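Side-chain contact in (S)-imine reductase (Streptomyces sp. GF3546, PDB 4OQY), which probably reduces imines to (S)-amines with hydride from NADPH, which a Rossmann-type domain binds: residues B[6-11]-B[20-25]. Numbering follows the deposited sequence.
Sequences VTVIGL and NTFLDN
The first beta-alpha-beta unit of the Rossmann domain packs its helix 13-24 on strand 6-9 here, through Phe-22, Val-6 and Val-8. Val-6 and Val-8 sit two apart on the strand and both point toward the helix. Phe-22 reaches back to them from the last turn of the helix. Val-6 CG1 lies over one face of the Phe-22 ring, 3.8 Å from the centroid and 14° off the ring normal, a CH-pi contact. The closest pair is Val-6 CG1 and Phe-22 CD2, 3.7 Å apart. A chi1 of 58° sets CG1 of Val-6 between its backbone N and carbonyl carbon, and this turn brings the methyl over the ring. Val-8 CG2 meets the same CD2-CE2 part of the ring from its edge, near the ring plane, 4.1 Å from Phe-22 CE2. Across this contact the ring thus meets one valine over a face and another at its rim. Val-29 of strand 29-32 also touches Phe-22 and Val-8. With an alanine in place of Phe-22, Val-6 CG1 would probably lose its ring face and Val-8 CG2 its edge partner, opening a gap between helix and strand. Past the strand, Gly-10 begins the probable GxGxxG turn, and Leu-11 is part of the NADPH site. With no hydrogen bond between the segments, the helix sits on the strand here by the fit of three buried apolar side chains, without a directional polar bond.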
# COMPACT_ATOMS: atom_id res chain seq x y z
N VAL B 6 36.52 -0.02 11.41
CA VAL B 6 35.73 -0.70 10.37
C VAL B 6 36.05 -0.18 8.98
O VAL B 6 36.53 0.93 8.83
CB VAL B 6 34.23 -0.51 10.68
CG1 VAL B 6 33.88 0.96 10.75
CG2 VAL B 6 33.34 -1.23 9.68
N THR B 7 35.86 -1.03 7.97
CA THR B 7 36.04 -0.62 6.60
C THR B 7 34.66 -0.52 5.96
O THR B 7 33.80 -1.37 6.21
CB THR B 7 36.93 -1.62 5.84
OG1 THR B 7 38.28 -1.50 6.31
CG2 THR B 7 36.90 -1.38 4.34
N VAL B 8 34.46 0.52 5.17
CA VAL B 8 33.27 0.67 4.36
C VAL B 8 33.71 0.79 2.89
O VAL B 8 34.49 1.68 2.52
CB VAL B 8 32.42 1.89 4.78
CG1 VAL B 8 31.20 2.04 3.87
CG2 VAL B 8 31.98 1.78 6.24
N ILE B 9 33.20 -0.11 2.07
CA ILE B 9 33.41 -0.10 0.62
C ILE B 9 32.10 0.27 -0.10
O ILE B 9 31.07 -0.38 0.11
CB ILE B 9 33.90 -1.49 0.15
CG1 ILE B 9 35.32 -1.75 0.69
CG2 ILE B 9 33.88 -1.63 -1.38
CD1 ILE B 9 35.80 -3.17 0.42
N GLY B 10 32.14 1.28 -0.97
CA GLY B 10 30.91 1.79 -1.58
C GLY B 10 30.52 3.08 -0.87
O GLY B 10 30.06 3.04 0.27
N LEU B 11 30.70 4.20 -1.56
CA LEU B 11 30.44 5.52 -1.02
C LEU B 11 29.42 6.28 -1.85
O LEU B 11 29.53 7.50 -2.03
CB LEU B 11 31.74 6.31 -0.96
CG LEU B 11 32.86 5.67 -0.16
CD1 LEU B 11 34.11 6.53 -0.24
CD2 LEU B 11 32.44 5.45 1.28
N ASN B 20 29.73 8.49 7.98
CA ASN B 20 29.50 9.68 8.83
C ASN B 20 29.01 9.28 10.20
O ASN B 20 29.46 9.80 11.21
CB ASN B 20 28.49 10.64 8.19
CG ASN B 20 29.11 11.49 7.09
OD1 ASN B 20 28.59 11.56 5.98
ND2 ASN B 20 30.21 12.17 7.41
N THR B 21 28.10 8.32 10.21
CA THR B 21 27.56 7.81 11.46
C THR B 21 28.62 7.10 12.31
O THR B 21 28.68 7.29 13.55
CB THR B 21 26.36 6.91 11.19
OG1 THR B 21 25.32 7.71 10.61
CG2 THR B 21 25.87 6.28 12.47
N PHE B 22 29.45 6.28 11.67
CA PHE B 22 30.57 5.63 12.37
C PHE B 22 31.53 6.65 12.98
O PHE B 22 31.96 6.53 14.15
CB PHE B 22 31.34 4.67 11.42
CG PHE B 22 30.73 3.29 11.27
CD1 PHE B 22 30.32 2.56 12.37
CD2 PHE B 22 30.69 2.68 10.01
CE1 PHE B 22 29.79 1.30 12.23
CE2 PHE B 22 30.17 1.40 9.86
CZ PHE B 22 29.73 0.71 10.97
N LEU B 23 31.87 7.67 12.19
CA LEU B 23 32.77 8.72 12.65
C LEU B 23 32.15 9.56 13.77
O LEU B 23 32.82 9.84 14.75
CB LEU B 23 33.14 9.65 11.50
CG LEU B 23 34.02 9.04 10.42
CD1 LEU B 23 34.13 10.02 9.28
CD2 LEU B 23 35.38 8.68 10.99
N ASP B 24 30.87 9.92 13.63
CA ASP B 24 30.13 10.62 14.71
C ASP B 24 30.22 9.92 16.04
O ASP B 24 30.21 10.56 17.10
CB ASP B 24 28.64 10.74 14.36
CG ASP B 24 28.37 11.72 13.21
OD1 ASP B 24 29.28 12.46 12.80
OD2 ASP B 24 27.23 11.75 12.72
N ASN B 25 30.30 8.59 15.99
CA ASN B 25 30.34 7.80 17.21
C ASN B 25 31.75 7.36 17.63
O ASN B 25 31.89 6.51 18.49
CB ASN B 25 29.41 6.58 17.07
CG ASN B 25 27.93 6.97 17.08
OD1 ASN B 25 27.31 7.15 16.03
ND2 ASN B 25 27.38 7.12 18.27